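Local coordinates for protein potential RNA-dependent RNA polymerase (Human picobirnavirus, PDB 5I62) that acts as an RNA-directed RNA polymerase, extending RNA chains from ribonucleoside triphosphates, and is probably involved in both transcription and genome replication, at residues W204-V210 and I300-L306; I244-F248 and K393-Y398; D255-T260 and V362-I368. All coordinates share one frame. Residues are numbered along the deposited sequence.

Contact 1 (W204-V210 and I300-L306)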
loop_
_atom_site.group_PDB
_atom_site.type_symbol
_atom_site.label_atom_id
_atom_site.label_comp_id
_atom_site.label_asym_id
_atom_site.label_seq_id
_atom_site.Cartn_x
_atom_site.Cartn_y
_atom_site.Cartn_z
ATOM N N TRP A 204 -9.038 -2.253 -7.072
ATOM C CA TRP A 204 -9.809 -3.423 -7.472
ATOM C C TRP A 204 -10.451 -4.007 -6.215
ATOM O O TRP A 204 -9.791 -4.678 -5.423
ATOM C CB TRP A 204 -8.924 -4.448 -8.176
ATOM C CG TRP A 204 -8.406 -4.008 -9.519
ATOM C CD1 TRP A 204 -7.568 -2.957 -9.782
ATOM C CD2 TRP A 204 -8.720 -4.597 -10.785
ATOM N NE1 TRP A 204 -7.331 -2.870 -11.137
ATOM C CE2 TRP A 204 -8.039 -3.854 -11.775
ATOM C CE3 TRP A 204 -9.522 -5.674 -11.180
ATOM C CZ2 TRP A 204 -8.124 -4.163 -13.129
ATOM C CZ3 TRP A 204 -9.601 -5.984 -12.522
ATOM C CH2 TRP A 204 -8.915 -5.223 -13.486
ATOM N N MET A 205 -11.741 -3.739 -6.015
ATOM C CA MET A 205 -12.451 -4.210 -4.822
ATOM C C MET A 205 -12.942 -5.627 -5.115
ATOM O O MET A 205 -13.867 -5.823 -5.903
ATOM C CB MET A 205 -13.600 -3.267 -4.473
ATOM C CG MET A 205 -13.144 -1.887 -4.013
ATOM S SD MET A 205 -14.558 -0.758 -3.867
ATOM C CE MET A 205 -13.737 0.687 -3.265
ATOM N N PHE A 206 -12.296 -6.622 -4.499
ATOM C CA PHE A 206 -12.472 -8.022 -4.861
ATOM C C PHE A 206 -13.699 -8.622 -4.186
ATOM O O PHE A 206 -14.071 -8.202 -3.097
ATOM C CB PHE A 206 -11.247 -8.839 -4.453
ATOM C CG PHE A 206 -10.195 -8.939 -5.515
ATOM C CD1 PHE A 206 -9.705 -7.805 -6.130
ATOM C CD2 PHE A 206 -9.694 -10.167 -5.898
ATOM C CE1 PHE A 206 -8.721 -7.879 -7.103
ATOM C CE2 PHE A 206 -8.703 -10.258 -6.874
ATOM C CZ PHE A 206 -8.224 -9.105 -7.480
ATOM N N PRO A 207 -14.309 -9.633 -4.812
ATOM C CA PRO A 207 -15.349 -10.413 -4.131
ATOM C C PRO A 207 -14.804 -11.044 -2.862
ATOM O O PRO A 207 -13.683 -11.557 -2.835
ATOM C CB PRO A 207 -15.731 -11.489 -5.161
ATOM C CG PRO A 207 -15.282 -10.946 -6.482
ATOM C CD PRO A 207 -14.024 -10.157 -6.163
ATOM N N PHE A 208 -15.627 -11.002 -1.816
ATOM C CA PHE A 208 -15.319 -11.644 -0.542
ATOM C C PHE A 208 -14.846 -13.087 -0.746
ATOM O O PHE A 208 -13.838 -13.505 -0.168
ATOM C CB PHE A 208 -16.585 -11.584 0.340
ATOM C CG PHE A 208 -16.366 -11.890 1.811
ATOM C CD1 PHE A 208 -15.108 -11.875 2.386
ATOM C CD2 PHE A 208 -17.469 -12.193 2.631
ATOM C CE1 PHE A 208 -14.939 -12.152 3.738
ATOM C CE2 PHE A 208 -17.298 -12.479 3.974
ATOM C CZ PHE A 208 -16.030 -12.463 4.532
ATOM N N ALA A 209 -15.562 -13.860 -1.576
ATOM C CA ALA A 209 -15.205 -15.265 -1.783
ATOM C C ALA A 209 -13.789 -15.412 -2.345
ATOM O O ALA A 209 -13.034 -16.305 -1.929
ATOM C CB ALA A 209 -16.218 -15.950 -2.707
ATOM N N VAL A 210 -13.409 -14.559 -3.298
ATOM C CA VAL A 210 -12.050 -14.625 -3.837
ATOM C C VAL A 210 -11.036 -14.275 -2.755
ATOM O O VAL A 210 -10.032 -14.973 -2.581
ATOM C CB VAL A 210 -11.887 -13.712 -5.071
ATOM C CG1 VAL A 210 -10.409 -13.746 -5.585
ATOM C CG2 VAL A 210 -12.834 -14.122 -6.187
ATOM N N ILE A 300 -6.509 -15.700 -10.328
ATOM C CA ILE A 300 -7.718 -14.870 -10.437
ATOM C C ILE A 300 -7.385 -13.389 -10.338
ATOM O O ILE A 300 -7.977 -12.558 -11.037
ATOM C CB ILE A 300 -8.754 -15.288 -9.371
ATOM C CG1 ILE A 300 -9.301 -16.677 -9.693
ATOM C CG2 ILE A 300 -9.878 -14.256 -9.235
ATOM C CD1 ILE A 300 -10.062 -17.280 -8.537
ATOM N N LYS A 301 -6.440 -13.026 -9.467
ATOM C CA LYS A 301 -6.140 -11.611 -9.284
ATOM C C LYS A 301 -5.572 -10.979 -10.553
ATOM O O LYS A 301 -5.584 -9.747 -10.673
ATOM C CB LYS A 301 -5.179 -11.423 -8.109
ATOM C CG LYS A 301 -3.762 -12.003 -8.387
ATOM C CD LYS A 301 -2.803 -11.835 -7.203
ATOM C CE LYS A 301 -2.956 -12.957 -6.173
ATOM N NZ LYS A 301 -2.345 -14.245 -6.634
ATOM N N TYR A 302 -5.083 -11.792 -11.500
ATOM C CA TYR A 302 -4.537 -11.316 -12.767
ATOM C C TYR A 302 -5.512 -11.447 -13.932
ATOM O O TYR A 302 -5.160 -11.099 -15.065
ATOM C CB TYR A 302 -3.244 -12.074 -13.093
ATOM C CG TYR A 302 -2.230 -11.980 -11.968
ATOM C CD1 TYR A 302 -1.650 -10.763 -11.652
ATOM C CD2 TYR A 302 -1.883 -13.098 -11.204
ATOM C CE1 TYR A 302 -0.734 -10.648 -10.605
ATOM C CE2 TYR A 302 -0.958 -12.991 -10.154
ATOM C CZ TYR A 302 -0.397 -11.753 -9.868
ATOM O OH TYR A 302 0.525 -11.593 -8.850
ATOM N N ALA A 303 -6.723 -11.955 -13.690
ATOM C CA ALA A 303 -7.676 -12.182 -14.771
ATOM C C ALA A 303 -9.124 -11.852 -14.415
ATOM O O ALA A 303 -9.987 -11.973 -15.286
ATOM C CB ALA A 303 -7.601 -13.642 -15.247
ATOM N N ILE A 304 -9.415 -11.451 -13.181
ATOM C CA ILE A 304 -10.817 -11.291 -12.750
ATOM C C ILE A 304 -11.480 -10.180 -13.553
ATOM O O ILE A 304 -10.825 -9.162 -13.855
ATOM C CB ILE A 304 -10.887 -11.008 -11.234
ATOM C CG1 ILE A 304 -12.334 -11.109 -10.703
ATOM C CG2 ILE A 304 -10.253 -9.649 -10.894
ATOM C CD1 ILE A 304 -12.413 -11.075 -9.190
ATOM N N PRO A 305 -12.741 -10.333 -13.987
ATOM C CA PRO A 305 -13.410 -9.233 -14.689
ATOM C C PRO A 305 -13.523 -8.015 -13.784
ATOM O O PRO A 305 -13.408 -8.110 -12.563
ATOM C CB PRO A 305 -14.796 -9.813 -15.033
ATOM C CG PRO A 305 -14.578 -11.326 -15.035
ATOM C CD PRO A 305 -13.587 -11.548 -13.929
ATOM N N LEU A 306 -13.748 -6.858 -14.403
ATOM C CA LEU A 306 -13.887 -5.588 -13.694
ATOM C C LEU A 306 -15.237 -4.951 -13.989
ATOM O O LEU A 306 -15.513 -4.596 -15.137
ATOM C CB LEU A 306 -12.783 -4.615 -14.098
ATOM C CG LEU A 306 -12.851 -3.238 -13.447
ATOM C CD1 LEU A 306 -12.642 -3.307 -11.914
ATOM C CD2 LEU A 306 -11.815 -2.321 -14.096
#

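Contact 2 (I244-F248 and K393-Y398)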
loop_
_atom_site.group_PDB
_atom_site.type_symbol
_atom_site.label_atom_id
_atom_site.label_comp_id
_atom_site.label_asym_id
_atom_site.label_seq_id
_atom_site.Cartn_x
_atom_site.Cartn_y
_atom_site.Cartn_z
ATOM N N ILE A 244 17.752 -1.101 7.698
ATOM C CA ILE A 244 18.445 0.034 7.072
ATOM C C ILE A 244 19.816 0.227 7.715
ATOM O O ILE A 244 20.832 0.413 7.029
ATOM C CB ILE A 244 17.620 1.331 7.192
ATOM C CG1 ILE A 244 16.284 1.245 6.442
ATOM C CG2 ILE A 244 18.449 2.530 6.703
ATOM C CD1 ILE A 244 16.428 1.108 4.958
ATOM N N THR A 245 19.849 0.218 9.051
ATOM C CA THR A 245 21.097 0.377 9.792
ATOM C C THR A 245 22.120 -0.686 9.384
ATOM O O THR A 245 23.283 -0.371 9.112
ATOM C CB THR A 245 20.827 0.311 11.301
ATOM O OG1 THR A 245 19.765 1.210 11.670
ATOM C CG2 THR A 245 22.090 0.672 12.089
ATOM N N LYS A 246 21.696 -1.948 9.336
ATOM C CA LYS A 246 22.605 -3.034 8.963
ATOM C C LYS A 246 23.097 -2.879 7.532
ATOM O O LYS A 246 24.258 -3.196 7.237
ATOM C CB LYS A 246 21.917 -4.387 9.158
ATOM C CG LYS A 246 21.673 -4.737 10.627
ATOM C CD LYS A 246 22.991 -4.546 11.402
ATOM C CE LYS A 246 22.780 -4.414 12.905
ATOM N NZ LYS A 246 22.332 -5.684 13.552
ATOM N N MET A 247 22.240 -2.367 6.643
ATOM C CA MET A 247 22.640 -2.134 5.259
ATOM C C MET A 247 23.774 -1.116 5.188
ATOM O O MET A 247 24.759 -1.307 4.455
ATOM C CB MET A 247 21.422 -1.677 4.447
ATOM C CG MET A 247 21.711 -1.459 2.956
ATOM S SD MET A 247 20.334 -0.603 2.138
ATOM C CE MET A 247 20.487 1.005 2.925
ATOM N N PHE A 248 23.671 -0.040 5.972
ATOM C CA PHE A 248 24.758 0.928 6.015
ATOM C C PHE A 248 26.008 0.343 6.670
ATOM O O PHE A 248 27.133 0.634 6.238
ATOM C CB PHE A 248 24.310 2.194 6.732
ATOM C CG PHE A 248 23.541 3.132 5.853
ATOM C CD1 PHE A 248 24.155 3.729 4.762
ATOM C CD2 PHE A 248 22.209 3.398 6.091
ATOM C CE1 PHE A 248 23.452 4.591 3.930
ATOM C CE2 PHE A 248 21.499 4.269 5.268
ATOM C CZ PHE A 248 22.118 4.851 4.182
ATOM N N LYS A 393 25.611 7.577 -1.000
ATOM C CA LYS A 393 26.421 6.724 -0.132
ATOM C C LYS A 393 26.075 6.860 1.342
ATOM O O LYS A 393 26.422 5.970 2.122
ATOM C CB LYS A 393 27.920 7.011 -0.298
ATOM C CG LYS A 393 28.459 6.722 -1.681
ATOM C CD LYS A 393 29.972 6.859 -1.738
ATOM C CE LYS A 393 30.438 6.795 -3.188
ATOM N NZ LYS A 393 31.918 6.882 -3.315
ATOM N N GLN A 394 25.415 7.951 1.751
ATOM C CA GLN A 394 25.196 8.227 3.169
ATOM C C GLN A 394 23.736 8.269 3.595
ATOM O O GLN A 394 23.470 8.264 4.803
ATOM C CB GLN A 394 25.836 9.561 3.588
ATOM C CG GLN A 394 27.307 9.763 3.197
ATOM C CD GLN A 394 27.466 10.255 1.766
ATOM O OE1 GLN A 394 26.478 10.613 1.091
ATOM N NE2 GLN A 394 28.716 10.280 1.286
ATOM N N ASP A 395 22.787 8.334 2.667
ATOM C CA ASP A 395 21.395 8.382 3.092
ATOM C C ASP A 395 20.522 7.635 2.091
ATOM O O ASP A 395 20.981 7.198 1.037
ATOM C CB ASP A 395 20.951 9.837 3.320
ATOM C CG ASP A 395 20.971 10.679 2.050
ATOM O OD1 ASP A 395 20.503 10.223 0.987
ATOM O OD2 ASP A 395 21.471 11.823 2.123
ATOM N N CYS A 396 19.243 7.491 2.442
ATOM C CA CYS A 396 18.306 6.820 1.555
ATOM C C CYS A 396 16.893 7.228 1.937
ATOM O O CYS A 396 16.653 7.783 3.009
ATOM C CB CYS A 396 18.468 5.291 1.612
ATOM S SG CYS A 396 18.113 4.582 3.242
ATOM N N THR A 397 15.968 6.967 1.031
ATOM C CA THR A 397 14.552 7.126 1.320
ATOM C C THR A 397 13.880 5.804 1.023
ATOM O O THR A 397 14.193 5.158 0.020
ATOM C CB THR A 397 13.919 8.258 0.499
ATOM O OG1 THR A 397 14.132 7.996 -0.894
ATOM C CG2 THR A 397 14.555 9.597 0.848
ATOM N N TYR A 398 12.985 5.392 1.908
ATOM C CA TYR A 398 12.296 4.117 1.787
ATOM C C TYR A 398 10.980 4.274 2.524
ATOM O O TYR A 398 10.981 4.735 3.665
ATOM C CB TYR A 398 13.132 2.975 2.387
ATOM C CG TYR A 398 12.503 1.608 2.298
ATOM C CD1 TYR A 398 12.054 1.102 1.083
ATOM C CD2 TYR A 398 12.350 0.815 3.434
ATOM C CE1 TYR A 398 11.481 -0.156 1.001
ATOM C CE2 TYR A 398 11.777 -0.451 3.358
ATOM C CZ TYR A 398 11.341 -0.927 2.135
ATOM O OH TYR A 398 10.776 -2.187 2.048
#

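Contact 3 (D255-T260 and V362-I368)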
loop_
_atom_site.group_PDB
_atom_site.type_symbol
_atom_site.label_atom_id
_atom_site.label_comp_id
_atom_site.label_asym_id
_atom_site.label_seq_id
_atom_site.Cartn_x
_atom_site.Cartn_y
_atom_site.Cartn_z
ATOM N N ASP A 255 30.439 1.911 -2.381
ATOM C CA ASP A 255 29.184 1.705 -3.092
ATOM C C ASP A 255 28.121 2.698 -2.655
ATOM O O ASP A 255 28.147 3.221 -1.541
ATOM C CB ASP A 255 28.653 0.292 -2.889
ATOM C CG ASP A 255 29.477 -0.746 -3.607
ATOM O OD1 ASP A 255 29.751 -0.553 -4.820
ATOM O OD2 ASP A 255 29.847 -1.748 -2.959
ATOM N N VAL A 256 27.166 2.938 -3.557
ATOM C CA VAL A 256 26.000 3.734 -3.236
ATOM C C VAL A 256 24.903 2.799 -2.745
ATOM O O VAL A 256 24.942 1.582 -2.947
ATOM C CB VAL A 256 25.500 4.561 -4.439
ATOM C CG1 VAL A 256 26.553 5.586 -4.869
ATOM C CG2 VAL A 256 25.131 3.639 -5.591
ATOM N N VAL A 257 23.914 3.384 -2.091
ATOM C CA VAL A 257 22.619 2.746 -1.883
ATOM C C VAL A 257 21.689 3.272 -2.961
ATOM O O VAL A 257 21.715 4.467 -3.268
ATOM C CB VAL A 257 22.082 3.055 -0.476
ATOM C CG1 VAL A 257 20.682 2.492 -0.289
ATOM C CG2 VAL A 257 23.037 2.507 0.558
ATOM N N VAL A 258 20.898 2.390 -3.563
ATOM C CA VAL A 258 19.948 2.774 -4.598
ATOM C C VAL A 258 18.536 2.624 -4.052
ATOM O O VAL A 258 18.157 1.548 -3.574
ATOM C CB VAL A 258 20.124 1.940 -5.877
ATOM C CG1 VAL A 258 19.047 2.320 -6.902
ATOM C CG2 VAL A 258 21.516 2.121 -6.456
ATOM N N CYS A 259 17.756 3.692 -4.129
ATOM C CA CYS A 259 16.340 3.671 -3.774
ATOM C C CYS A 259 15.554 3.677 -5.077
ATOM O O CYS A 259 15.587 4.666 -5.821
ATOM C CB CYS A 259 15.968 4.867 -2.911
ATOM S SG CYS A 259 17.058 5.105 -1.500
ATOM N N THR A 260 14.858 2.584 -5.354
ATOM C CA THR A 260 14.252 2.396 -6.654
ATOM C C THR A 260 12.846 2.972 -6.668
ATOM O O THR A 260 12.238 3.231 -5.629
ATOM C CB THR A 260 14.227 0.913 -7.030
ATOM O OG1 THR A 260 13.705 0.160 -5.937
ATOM C CG2 THR A 260 15.646 0.420 -7.338
ATOM N N VAL A 362 15.003 -0.621 -1.604
ATOM C CA VAL A 362 16.272 0.022 -1.307
ATOM C C VAL A 362 17.312 -1.085 -1.236
ATOM O O VAL A 362 17.068 -2.127 -0.621
ATOM C CB VAL A 362 16.196 0.866 -0.014
ATOM C CG1 VAL A 362 15.809 0.016 1.197
ATOM C CG2 VAL A 362 17.493 1.572 0.242
ATOM N N LEU A 363 18.431 -0.913 -1.934
ATOM C CA LEU A 363 19.339 -2.044 -2.084
ATOM C C LEU A 363 20.768 -1.581 -2.327
ATOM O O LEU A 363 21.024 -0.451 -2.740
ATOM C CB LEU A 363 18.889 -2.980 -3.220
ATOM C CG LEU A 363 19.189 -2.549 -4.665
ATOM C CD1 LEU A 363 19.128 -3.753 -5.603
ATOM C CD2 LEU A 363 18.187 -1.493 -5.136
ATOM N N THR A 364 21.698 -2.499 -2.095
ATOM C CA THR A 364 23.083 -2.253 -2.460
ATOM C C THR A 364 23.751 -3.584 -2.775
ATOM O O THR A 364 23.329 -4.637 -2.293
ATOM C CB THR A 364 23.835 -1.488 -1.349
ATOM O OG1 THR A 364 25.113 -1.045 -1.832
ATOM C CG2 THR A 364 24.035 -2.373 -0.131
ATOM N N TYR A 365 24.755 -3.526 -3.645
ATOM C CA TYR A 365 25.660 -4.634 -3.904
ATOM C C TYR A 365 26.921 -4.064 -4.540
ATOM O O TYR A 365 26.920 -2.918 -4.990
ATOM C CB TYR A 365 25.006 -5.709 -4.797
ATOM C CG TYR A 365 24.569 -5.227 -6.170
ATOM C CD1 TYR A 365 25.486 -5.071 -7.215
ATOM C CD2 TYR A 365 23.226 -4.971 -6.437
ATOM C CE1 TYR A 365 25.074 -4.643 -8.472
ATOM C CE2 TYR A 365 22.801 -4.549 -7.684
ATOM C CZ TYR A 365 23.729 -4.382 -8.699
ATOM O OH TYR A 365 23.305 -3.957 -9.939
ATOM N N PRO A 366 28.012 -4.818 -4.561
ATOM C CA PRO A 366 29.278 -4.271 -5.096
ATOM C C PRO A 366 29.160 -3.738 -6.517
ATOM O O PRO A 366 28.780 -4.477 -7.427
ATOM C CB PRO A 366 30.229 -5.472 -5.028
ATOM C CG PRO A 366 29.752 -6.199 -3.796
ATOM C CD PRO A 366 28.231 -6.097 -3.857
ATOM N N GLY A 367 29.473 -2.455 -6.711
ATOM C CA GLY A 367 29.420 -1.853 -8.032
ATOM C C GLY A 367 28.037 -1.469 -8.521
ATOM O O GLY A 367 27.888 -1.140 -9.701
ATOM N N ILE A 368 27.022 -1.492 -7.651
ATOM C CA ILE A 368 25.664 -1.155 -8.079
ATOM C C ILE A 368 25.590 0.275 -8.603
ATOM O O ILE A 368 26.246 1.183 -8.085
ATOM C CB ILE A 368 24.673 -1.357 -6.917
ATOM C CG1 ILE A 368 23.234 -1.096 -7.365
ATOM C CG2 ILE A 368 24.999 -0.430 -5.737
ATOM C CD1 ILE A 368 22.249 -1.436 -6.252
HETATM O O HOH W 1 28.041 1.599 -6.201
HETATM O O HOH W 2 27.336 -2.653 -1.397
#

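Contact 1 (W204-V210 and I300-L306)
Ile-304 is the knob of this buried, apolar contact, and its two branches spread through a hollow lined by 204-210. CG2 touches both rings, 4.1 Å from Trp-204 CE3 and 4.0 Å from Phe-206 CZ. With both chi angles trans, the longer arm carries CD1 out to Pro-207 CD at 3.5 Å and Val-210 CG2 at 4.3 Å. A beta-branched residue suits the place because it is broad at its root yet still long enough to reach Pro-207 and Val-210. The filling is mutual: the Phe-206 ring pushes edge-on against the opposing backbone, its CZ lying 3.7 Å from Lys-301 CA. This corner lies where strand 199-205 gives way to helix 208-228, with Pro-207 at the N-cap position. Strands 199-205 and 306-309 both pair with strand 176-189, an arrangement consistent with the fingers of a right-hand polymerase. At the strand end, Leu-306 lays CD1 over the Trp-204 six-membered ring, 4.2 Å from its centroid, a CH-pi contact that the flat indole readily accepts. At the helix end, Val-210 CG1 meets Ile-300 CG2 at 3.7 Å, two compact branched side chains closing the gap. Lys-301 lends only its inner part to the packing; its NZ turns away to a salt bridge with Asp-330 and a hydrogen bond with Tyr-218.

Contact 2 (I244-F248 and K393-Y398)
The carbonyl of Lys-393 comes first, its O lying 3.7 Å from CE1 at the edge of the Phe-248 ring. The ring then follows the backbone, with CE1 3.7 Å from Gln-394 C and CZ 3.8 Å from Asp-395 CA; an aromatic suits this place because it is long enough to reach the chain from the helix. The CA-to-CB bond of Asp-395 points away from the helix, and its carboxylate is hydrogen-bonded to Tyr-390 and Thr-64. Cys-396 faces the helix and is the hub: its small, polarizable SG lies 4.0 Å from Phe-248 CE2, an oblique sulfur-aromatic contact, while Ile-244 CG2 at 4.0 Å and Met-247 CE at 4.3 Å from Cys-396 SG complete the apolar pocket. Tyr-398 closes the row, CD2 4.4 Å from Ile-244 CD1. Helix 244-248 and strand 395-398 run roughly antiparallel, at 148°, their axes 10.6 Å apart. Strand 395-398 pairs with strand 401-404, probably the motif E region, while Cys-396, Met-247 and Phe-248 also touch Val-257 on strand 257-261, wedging helix and hairpin against the palm sheet.

Contact 3 (D255-T260 and V362-I368)
Two neighbouring antiparallel strands of the polymerase palm meet here. Strand 257-261 corresponds to motif A, and strand 360-363 is the second arm of the hairpin that bears the Gly-Asp-Asp of motif C. Val-258 and Leu-363 form a hydrogen-bonded pair, with Val-258 N to Leu-363 O and Leu-363 N to Val-258 O both 3.0 Å; Cys-259 and Val-362 are the next, non-hydrogen-bonded pair. Rotamers set the packing. Val-362 takes the p rotamer, which puts CG2 3.4 Å from Val-257 CG1 and 4.0 Å from Cys-259 SG, on the face touched by helix 237-250. On the other face Leu-363, at chi1 78° and chi2 161°, swings CD2 to within 4.0 Å of Val-258 CB and 3.9 Å of Thr-260 CG2. Ile-368, extended with both angles trans, reaches the same face and places CD1 3.6 Å from Val-258 CG2. Past the paired strands polar groups join in, beside an apolar touch of Val-256 CG2 on Ile-368 CG2 at 4.1 Å. The trans rotamer of Thr-364 directs OG1 to donate to Val-256 O at 2.9 Å. Asp-255, in the m rotamer, accepts from Gly-367 N through OD1 at 2.7 Å. That amide belongs to a type II turn from Tyr-365 to Ile-368, in which Pro-366 suits the second position and Gly-367, with phi 79°, the third. One water joins Asp-255 OD1 to Val-256 N and Ile-368 O; another joins Asp-255 OD2 to Thr-364 OG1. Where main-chain pairing stops, side-chain and water hydrogen bonds thus take over in joining the turn to 255-256.

In the fold
Contacts 2 and 3 form one neighbourhood, their centres 9 Å apart: Met-247 CE lies 3.5 Å from Val-257 CG1, and Cys-396 CB 3.4 Å from Cys-259 SG. Helix 237-250 is followed in the chain by strand 257-261, and contact 3 is nested inside the loop that contact 2 closes. Contact 1 stands apart, its centre about 37 and 36 Å from those of contacts 2 and 3, and on the opposite side of the chain's centre from contact 2. Yet the chain interweaves them: 204-210, 244-248, 255-260, 300-306, 362-368, 393-398. It thus passes from probable fingers to palm, back and again to palm, as in right-hand polymerases, so both regions are built from distant sequence.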